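Local structure of acetyltransferase (Agrobacterium tumefaciens str. C58, 2G3A) at residues V68-L80 with E101-D115. The protein transfers an acetyl group from acetyl coenzyme A to acceptor substrates, preferring glucosamine 6-phosphate or dopamine. Sequence-based numbering, arbitrary orientation.
Sequences VGHTARGWLYVQL and EEEARKRGCMGAYID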
ATOM      1  N   VAL A  68       8.595   6.461   6.716  1.00 20.70           N
ATOM      2  CA  VAL A  68       7.685   7.154   5.798  1.00 22.95           C
ATOM      3  C   VAL A  68       6.282   6.619   6.028  1.00 24.72           C
ATOM      4  O   VAL A  68       6.055   5.402   5.991  1.00 23.16           O
ATOM      5  CB  VAL A  68       8.100   6.951   4.317  1.00 25.00           C
ATOM      6  CG1 VAL A  68       7.107   7.651   3.353  1.00 27.39           C
ATOM      7  CG2 VAL A  68       9.511   7.479   4.079  1.00 27.68           C
ATOM      8  N   GLY A  69       5.338   7.512   6.290  1.00 24.23           N
ATOM      9  CA  GLY A  69       3.951   7.087   6.436  1.00 25.12           C
ATOM     10  C   GLY A  69       2.968   8.215   6.296  1.00 24.85           C
ATOM     11  O   GLY A  69       3.290   9.267   5.755  1.00 21.26           O
ATOM     12  N   HIS A  70       1.752   7.997   6.775  1.00 24.62           N
ATOM     13  CA  HIS A  70       0.741   9.056   6.750  1.00 25.65           C
ATOM     14  C   HIS A  70      -0.421   8.703   7.658  1.00 25.27           C
ATOM     15  O   HIS A  70      -0.628   7.541   7.995  1.00 25.26           O
ATOM     16  CB  HIS A  70       0.222   9.314   5.327  1.00 26.95           C
ATOM     17  CG  HIS A  70      -0.561   8.175   4.750  1.00 26.37           C
ATOM     18  ND1 HIS A  70       0.007   7.220   3.936  1.00 28.22           N
ATOM     19  CD2 HIS A  70      -1.870   7.851   4.854  1.00 26.64           C
ATOM     20  CE1 HIS A  70      -0.916   6.348   3.573  1.00 32.63           C
ATOM     21  NE2 HIS A  70      -2.065   6.709   4.118  1.00 29.87           N
ATOM     22  N   THR A  71      -1.184   9.717   8.045  1.00 24.30           N
ATOM     23  CA  THR A  71      -2.420   9.470   8.762  1.00 23.01           C
ATOM     24  C   THR A  71      -3.593   9.826   7.850  1.00 21.04           C
ATOM     25  O   THR A  71      -3.531  10.811   7.117  1.00 21.43           O
ATOM     26  CB  THR A  71      -2.487  10.279  10.059  1.00 22.99           C
ATOM     27  OG1 THR A  71      -2.328  11.668   9.748  1.00 21.59           O
ATOM     28  CG2 THR A  71      -1.361   9.842  11.005  1.00 22.10           C
ATOM     29  N   ALA A  72      -4.638   8.999   7.882  1.00 20.52           N
ATOM     30  CA  ALA A  72      -5.874   9.247   7.129  1.00 20.73           C
ATOM     31  C   ALA A  72      -7.016   8.510   7.806  1.00 22.63           C
ATOM     32  O   ALA A  72      -6.839   7.361   8.243  1.00 20.41           O
ATOM     33  CB  ALA A  72      -5.721   8.763   5.693  1.00 22.34           C
ATOM     34  N   ARG A  73      -8.180   9.154   7.898  1.00 24.10           N
ATOM     35  CA  ARG A  73      -9.389   8.492   8.426  1.00 24.89           C
ATOM     36  C   ARG A  73      -9.151   7.845   9.805  1.00 24.31           C
ATOM     37  O   ARG A  73      -9.663   6.758  10.116  1.00 25.04           O
ATOM     38  CB  ARG A  73      -9.935   7.486   7.401  1.00 25.12           C
ATOM     39  CG  ARG A  73     -10.294   8.158   6.077  1.00 25.58           C
ATOM     40  CD  ARG A  73     -10.894   7.212   5.047  1.00 26.49           C
ATOM     41  NE  ARG A  73     -11.211   7.917   3.801  1.00 23.44           N
ATOM     42  CZ  ARG A  73     -12.252   8.729   3.642  1.00 25.90           C
ATOM     43  NH1 ARG A  73     -13.088   8.970   4.653  1.00 24.92           N
ATOM     44  NH2 ARG A  73     -12.441   9.327   2.475  1.00 23.95           N
ATOM     45  N   GLY A  74      -8.354   8.530  10.620  1.00 24.98           N
ATOM     46  CA  GLY A  74      -8.153   8.160  12.019  1.00 25.46           C
ATOM     47  C   GLY A  74      -7.047   7.161  12.284  1.00 23.58           C
ATOM     48  O   GLY A  74      -6.850   6.764  13.427  1.00 23.45           O
ATOM     49  N   TRP A  75      -6.329   6.750  11.235  1.00 21.49           N
ATOM     50  CA  TRP A  75      -5.301   5.710  11.365  1.00 20.85           C
ATOM     51  C   TRP A  75      -3.972   6.119  10.772  1.00 23.58           C
ATOM     52  O   TRP A  75      -3.922   6.746   9.709  1.00 24.60           O
ATOM     53  CB  TRP A  75      -5.765   4.391  10.724  1.00 19.68           C
ATOM     54  CG  TRP A  75      -6.820   3.685  11.559  1.00 19.25           C
ATOM     55  CD1 TRP A  75      -8.140   4.032  11.688  1.00 18.36           C
ATOM     56  CD2 TRP A  75      -6.620   2.544  12.396  1.00 19.85           C
ATOM     57  NE1 TRP A  75      -8.774   3.167  12.560  1.00 21.74           N
ATOM     58  CE2 TRP A  75      -7.867   2.235  12.992  1.00 20.39           C
ATOM     59  CE3 TRP A  75      -5.515   1.724  12.671  1.00 19.97           C
ATOM     60  CZ2 TRP A  75      -8.035   1.146  13.863  1.00 23.84           C
ATOM     61  CZ3 TRP A  75      -5.684   0.640  13.525  1.00 22.48           C
ATOM     62  CH2 TRP A  75      -6.931   0.368  14.121  1.00 24.13           C
ATOM     63  N   LEU A  76      -2.901   5.772  11.492  1.00 22.76           N
ATOM     64  CA  LEU A  76      -1.533   5.853  10.989  1.00 22.91           C
ATOM     65  C   LEU A  76      -1.170   4.613  10.165  1.00 23.25           C
ATOM     66  O   LEU A  76      -1.373   3.479  10.610  1.00 22.62           O
ATOM     67  CB  LEU A  76      -0.543   5.984  12.154  1.00 22.40           C
ATOM     68  CG  LEU A  76       0.943   5.779  11.834  1.00 20.72           C
ATOM     69  CD1 LEU A  76       1.503   6.869  10.929  1.00 24.54           C
ATOM     70  CD2 LEU A  76       1.779   5.665  13.128  1.00 21.89           C
ATOM     71  N   TYR A  77      -0.675   4.843   8.953  1.00 22.49           N
ATOM     72  CA  TYR A  77      -0.085   3.772   8.138  1.00 22.33           C
ATOM     73  C   TYR A  77       1.407   4.054   8.043  1.00 23.27           C
ATOM     74  O   TYR A  77       1.816   5.151   7.627  1.00 22.61           O
ATOM     75  CB  TYR A  77      -0.697   3.687   6.725  1.00 21.33           C
ATOM     76  CG  TYR A  77      -0.017   2.604   5.868  1.00 25.51           C
ATOM     77  CD1 TYR A  77       0.088   1.302   6.336  1.00 25.28           C
ATOM     78  CD2 TYR A  77       0.571   2.908   4.617  1.00 28.92           C
ATOM     79  CE1 TYR A  77       0.727   0.298   5.584  1.00 28.00           C
ATOM     80  CE2 TYR A  77       1.226   1.898   3.853  1.00 30.01           C
ATOM     81  CZ  TYR A  77       1.296   0.599   4.354  1.00 31.10           C
ATOM     82  OH  TYR A  77       1.916  -0.430   3.643  1.00 25.29           O
ATOM     83  N   VAL A  78       2.211   3.080   8.457  1.00 23.52           N
ATOM     84  CA  VAL A  78       3.656   3.149   8.285  1.00 23.60           C
ATOM     85  C   VAL A  78       3.980   2.422   6.984  1.00 25.94           C
ATOM     86  O   VAL A  78       3.760   1.211   6.868  1.00 24.12           O
ATOM     87  CB  VAL A  78       4.424   2.527   9.483  1.00 22.09           C
ATOM     88  CG1 VAL A  78       5.939   2.454   9.200  1.00 23.18           C
ATOM     89  CG2 VAL A  78       4.144   3.309  10.772  1.00 20.60           C
ATOM     90  N   GLN A  79       4.481   3.172   6.002  1.00 23.37           N
ATOM     91  CA  GLN A  79       4.776   2.622   4.679  1.00 26.05           C
ATOM     92  C   GLN A  79       6.201   2.067   4.546  1.00 28.32           C
ATOM     93  O   GLN A  79       6.408   0.971   3.994  1.00 29.09           O
ATOM     94  CB  GLN A  79       4.553   3.697   3.603  1.00 26.61           C
ATOM     95  CG  GLN A  79       4.712   3.188   2.173  1.00 33.73           C
ATOM     96  CD  GLN A  79       5.038   4.307   1.191  1.00 45.38           C
ATOM     97  OE1 GLN A  79       4.772   5.487   1.456  1.00 51.15           O
ATOM     98  NE2 GLN A  79       5.619   3.942   0.053  1.00 42.47           N
ATOM     99  N   LEU A  80       7.185   2.823   5.031  1.00 26.01           N
ATOM    100  CA  LEU A  80       8.574   2.398   4.934  1.00 24.99           C
ATOM    101  C   LEU A  80       9.260   2.668   6.247  1.00 24.59           C
ATOM    102  O   LEU A  80       8.989   3.677   6.882  1.00 23.40           O
ATOM    103  CB  LEU A  80       9.329   3.170   3.840  1.00 24.96           C
ATOM    104  CG  LEU A  80       8.789   3.299   2.409  1.00 27.15           C
ATOM    105  CD1 LEU A  80       9.554   4.401   1.685  1.00 23.76           C
ATOM    106  CD2 LEU A  80       8.913   1.997   1.645  1.00 32.15           C
ATOM    107  N   GLU A 101       3.918   7.103  16.492  1.00 20.90           N
ATOM    108  CA  GLU A 101       2.713   6.911  17.304  1.00 21.80           C
ATOM    109  C   GLU A 101       2.371   8.173  18.108  1.00 23.89           C
ATOM    110  O   GLU A 101       1.202   8.590  18.170  1.00 23.10           O
ATOM    111  CB  GLU A 101       2.853   5.715  18.234  1.00 20.29           C
ATOM    112  CG  GLU A 101       1.669   5.605  19.196  1.00 20.13           C
ATOM    113  CD  GLU A 101       1.583   4.262  19.887  1.00 24.69           C
ATOM    114  OE1 GLU A 101       2.262   3.315  19.461  1.00 22.14           O
ATOM    115  OE2 GLU A 101       0.809   4.148  20.857  1.00 25.40           O
ATOM    116  N   GLU A 102       3.388   8.764  18.724  1.00 24.41           N
ATOM    117  CA  GLU A 102       3.204  10.014  19.456  1.00 26.07           C
ATOM    118  C   GLU A 102       2.547  11.082  18.583  1.00 24.85           C
ATOM    119  O   GLU A 102       1.607  11.751  19.026  1.00 24.32           O
ATOM    120  CB  GLU A 102       4.533  10.507  20.047  1.00 26.64           C
ATOM    121  CG  GLU A 102       4.407  11.787  20.858  1.00 26.58           C
ATOM    122  CD  GLU A 102       5.715  12.226  21.487  1.00 32.13           C
ATOM    123  OE1 GLU A 102       6.664  11.406  21.560  1.00 40.37           O
ATOM    124  OE2 GLU A 102       5.791  13.395  21.917  1.00 36.01           O
ATOM    125  N   GLU A 103       3.043  11.249  17.357  1.00 24.64           N
ATOM    126  CA  GLU A 103       2.504  12.259  16.426  1.00 25.45           C
ATOM    127  C   GLU A 103       1.087  11.892  15.979  1.00 25.10           C
ATOM    128  O   GLU A 103       0.201  12.760  15.912  1.00 22.77           O
ATOM    129  CB  GLU A 103       3.455  12.475  15.233  1.00 26.56           C
ATOM    130  CG  GLU A 103       2.974  13.454  14.125  1.00 26.12           C
ATOM    131  CD  GLU A 103       2.572  14.843  14.629  1.00 28.66           C
ATOM    132  OE1 GLU A 103       2.992  15.237  15.735  1.00 27.03           O
ATOM    133  OE2 GLU A 103       1.836  15.543  13.897  1.00 31.33           O
ATOM    134  N   ALA A 104       0.858  10.600  15.728  1.00 25.01           N
ATOM    135  CA  ALA A 104      -0.469  10.115  15.335  1.00 23.98           C
ATOM    136  C   ALA A 104      -1.493  10.328  16.448  1.00 22.95           C
ATOM    137  O   ALA A 104      -2.614  10.762  16.186  1.00 22.67           O
ATOM    138  CB  ALA A 104      -0.412   8.643  14.925  1.00 23.00           C
ATOM    139  N   ARG A 105      -1.099  10.056  17.688  1.00 23.24           N
ATOM    140  CA  ARG A 105      -1.982  10.328  18.829  1.00 25.90           C
ATOM    141  C   ARG A 105      -2.313  11.817  18.934  1.00 26.14           C
ATOM    142  O   ARG A 105      -3.467  12.187  19.171  1.00 26.08           O
ATOM    143  CB  ARG A 105      -1.368   9.818  20.130  1.00 27.39           C
ATOM    144  CG  ARG A 105      -1.416   8.300  20.259  1.00 24.02           C
ATOM    145  CD  ARG A 105      -0.588   7.867  21.460  1.00 27.94           C
ATOM    146  NE  ARG A 105      -0.614   6.422  21.662  1.00 21.58           N
ATOM    147  CZ  ARG A 105      -1.442   5.789  22.494  1.00 27.72           C
ATOM    148  NH1 ARG A 105      -2.337   6.456  23.201  1.00 23.13           N
ATOM    149  NH2 ARG A 105      -1.375   4.479  22.619  1.00 23.80           N
ATOM    150  N   LYS A 106      -1.306  12.661  18.719  1.00 26.81           N
ATOM    151  CA  LYS A 106      -1.509  14.111  18.692  1.00 27.51           C
ATOM    152  C   LYS A 106      -2.524  14.530  17.642  1.00 27.51           C
ATOM    153  O   LYS A 106      -3.347  15.426  17.876  1.00 24.65           O
ATOM    154  CB  LYS A 106      -0.195  14.840  18.424  1.00 27.41           C
ATOM    155  CG  LYS A 106       0.718  14.912  19.606  1.00 36.19           C
ATOM    156  CD  LYS A 106       1.469  16.237  19.639  1.00 39.33           C
ATOM    157  CE  LYS A 106       2.588  16.196  20.674  1.00 44.09           C
ATOM    158  NZ  LYS A 106       3.820  15.522  20.164  1.00 39.49           N
ATOM    159  N   ARG A 107      -2.470  13.875  16.483  1.00 26.61           N
ATOM    160  CA  ARG A 107      -3.382  14.184  15.379  1.00 27.99           C
ATOM    161  C   ARG A 107      -4.794  13.653  15.643  1.00 29.48           C
ATOM    162  O   ARG A 107      -5.695  13.851  14.825  1.00 30.97           O
ATOM    163  CB  ARG A 107      -2.841  13.621  14.060  1.00 26.15           C
ATOM    164  CG  ARG A 107      -1.467  14.162  13.657  1.00 29.52           C
ATOM    165  CD  ARG A 107      -1.043  13.641  12.305  1.00 26.70           C
ATOM    166  NE  ARG A 107       0.248  14.191  11.912  1.00 24.89           N
ATOM    167  CZ  ARG A 107       0.865  13.945  10.758  1.00 28.93           C
ATOM    168  NH1 ARG A 107       0.310  13.161   9.839  1.00 21.52           N
ATOM    169  NH2 ARG A 107       2.045  14.502  10.514  1.00 26.94           N
ATOM    170  N   GLY A 108      -4.967  12.966  16.775  1.00 28.49           N
ATOM    171  CA  GLY A 108      -6.246  12.374  17.162  1.00 26.71           C
ATOM    172  C   GLY A 108      -6.545  10.997  16.586  1.00 25.03           C
ATOM    173  O   GLY A 108      -7.705  10.588  16.557  1.00 24.45           O
ATOM    174  N   CYS A 109      -5.514  10.278  16.127  1.00 23.70           N
ATOM    175  CA  CYS A 109      -5.701   8.940  15.532  1.00 25.68           C
ATOM    176  C   CYS A 109      -6.095   7.903  16.570  1.00 25.24           C
ATOM    177  O   CYS A 109      -5.779   8.061  17.738  1.00 24.28           O
ATOM    178  CB  CYS A 109      -4.443   8.468  14.799  1.00 24.96           C
ATOM    179  SG  CYS A 109      -4.053   9.503  13.366  1.00 29.64           S
HETATM  180  N   MSE A 110      -6.779   6.857  16.106  1.00 23.77           N
HETATM  181  CA  MSE A 110      -7.287   5.758  16.913  1.00 30.22           C
HETATM  182  C   MSE A 110      -6.373   4.534  16.909  1.00 23.75           C
HETATM  183  O   MSE A 110      -6.534   3.612  17.707  1.00 22.69           O
HETATM  184  CB  MSE A 110      -8.634   5.315  16.339  1.00 28.66           C
HETATM  185  CG  MSE A 110      -9.746   6.339  16.421  1.00 41.59           C
HETATM  186 SE   MSE A 110     -11.180   5.742  15.216  1.00 51.45          SE
HETATM  187  CE  MSE A 110     -11.513   4.082  15.997  1.00 47.00           C
ATOM    188  N   GLY A 111      -5.432   4.496  15.981  1.00 17.25           N
ATOM    189  CA  GLY A 111      -4.571   3.324  15.851  1.00 18.44           C
ATOM    190  C   GLY A 111      -3.585   3.421  14.700  1.00 18.00           C
ATOM    191  O   GLY A 111      -3.578   4.409  13.937  1.00 19.13           O
ATOM    192  N   ALA A 112      -2.754   2.398  14.567  1.00 19.71           N
ATOM    193  CA  ALA A 112      -1.734   2.345  13.504  1.00 19.48           C
ATOM    194  C   ALA A 112      -1.822   1.003  12.820  1.00 20.59           C
ATOM    195  O   ALA A 112      -2.226   0.006  13.425  1.00 21.39           O
ATOM    196  CB  ALA A 112      -0.313   2.527  14.108  1.00 20.64           C
ATOM    197  N   TYR A 113      -1.424   0.949  11.559  1.00 21.44           N
ATOM    198  CA  TYR A 113      -1.192  -0.354  10.950  1.00 22.70           C
ATOM    199  C   TYR A 113       0.067  -0.379  10.104  1.00 23.76           C
ATOM    200  O   TYR A 113       0.623   0.663   9.725  1.00 22.32           O
ATOM    201  CB  TYR A 113      -2.447  -0.883  10.208  1.00 23.22           C
ATOM    202  CG  TYR A 113      -2.804  -0.137   8.936  1.00 24.66           C
ATOM    203  CD1 TYR A 113      -2.635  -0.740   7.685  1.00 28.17           C
ATOM    204  CD2 TYR A 113      -3.347   1.155   8.981  1.00 27.29           C
ATOM    205  CE1 TYR A 113      -2.969  -0.060   6.506  1.00 27.04           C
ATOM    206  CE2 TYR A 113      -3.698   1.829   7.817  1.00 30.79           C
ATOM    207  CZ  TYR A 113      -3.510   1.217   6.585  1.00 31.62           C
ATOM    208  OH  TYR A 113      -3.857   1.898   5.427  1.00 27.66           O
ATOM    209  N   ILE A 114       0.502  -1.596   9.803  1.00 24.74           N
ATOM    210  CA  ILE A 114       1.808  -1.829   9.237  1.00 23.56           C
ATOM    211  C   ILE A 114       1.818  -3.182   8.532  1.00 24.15           C
ATOM    212  O   ILE A 114       0.999  -4.057   8.827  1.00 21.85           O
ATOM    213  CB  ILE A 114       2.912  -1.721  10.349  1.00 22.39           C
ATOM    214  CG1 ILE A 114       4.292  -1.469   9.749  1.00 22.14           C
ATOM    215  CG2 ILE A 114       2.928  -2.981  11.244  1.00 20.43           C
ATOM    216  CD1 ILE A 114       5.309  -0.873  10.792  1.00 24.54           C
ATOM    217  N   ASP A 115       2.731  -3.355   7.580  1.00 26.53           N
ATOM    218  CA  ASP A 115       2.859  -4.672   6.948  1.00 25.81           C
ATOM    219  C   ASP A 115       4.316  -5.010   6.660  1.00 25.90           C
ATOM    220  O   ASP A 115       5.159  -4.127   6.619  1.00 25.59           O
ATOM    221  CB  ASP A 115       2.008  -4.745   5.684  1.00 24.25           C
ATOM    222  CG  ASP A 115       2.268  -3.587   4.761  1.00 28.07           C
ATOM    223  OD1 ASP A 115       3.364  -3.542   4.202  1.00 35.07           O
ATOM    224  OD2 ASP A 115       1.387  -2.723   4.622  1.00 28.49           O
TER
HETATM  225  O   HOH W   1       4.547  -1.174   6.364  1.00 24.16           O
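Leu76 pairs with Ala112 across the parallel strands 75-80 and 111-115: Leu76 N donates to Gly111 O, and Leu76 O accepts from Tyr113 N (2.7 Å). Val78 N donates to Tyr113 O, while Met110 N takes Gly74 O (2.7 Å) just ahead of the strand. Beyond the last direct rung, one water receives Asp115 N and donates to Val78 O.

Aromatic groups cover one face of the sheet. The six-membered ring of Trp75 lies over Gly111, whose CA makes a CH-pi contact 3.9 Å from the ring centroid; the ring comes this close because Gly111 has no CB to run into Trp75 CZ3. Trp75 NE1 donates to Pro138 O of the second subunit. The Tyr77 and Tyr113 rings, planes 31° apart, overlap obliquely: Tyr77 CD1 sits over the rim of one Tyr113 face, 3.4 Å from CE1 of Tyr113. A trans chi1 (177°) sends the Tyr77 ring slanting forward across to the next strand, where its OH donates to the syn lone pair of Asp115 OD2 (2.5 Å).

On the other face, Leu76 packs CB against Ala104 CB of helix 92-106 and CD2 against Ala112 CB; Val78 CG1 and Ile114 CD1 meet side by side, Ile114 also reaching Tyr125, a probable CoA-binding residue.

After the helix ends in a Schellman motif at Gly108, Cys109 SG rests against Thr71 CG2 (3.6 Å). Arg107 NH1 meets Thr71 OG1 (3.0 Å) in the guanidinium plane, while NE forms a salt bridge with Glu103 and NH2 bonds Asp51 O, fixing the group's rotation.

The contact thus closes a beta-alpha-beta crossover of the GNAT fold: apolar groups seat the helix; Arg107, just past its end, ties it to strands 63-72 and 50-57; and the aromatic face contributes to the dimer interface.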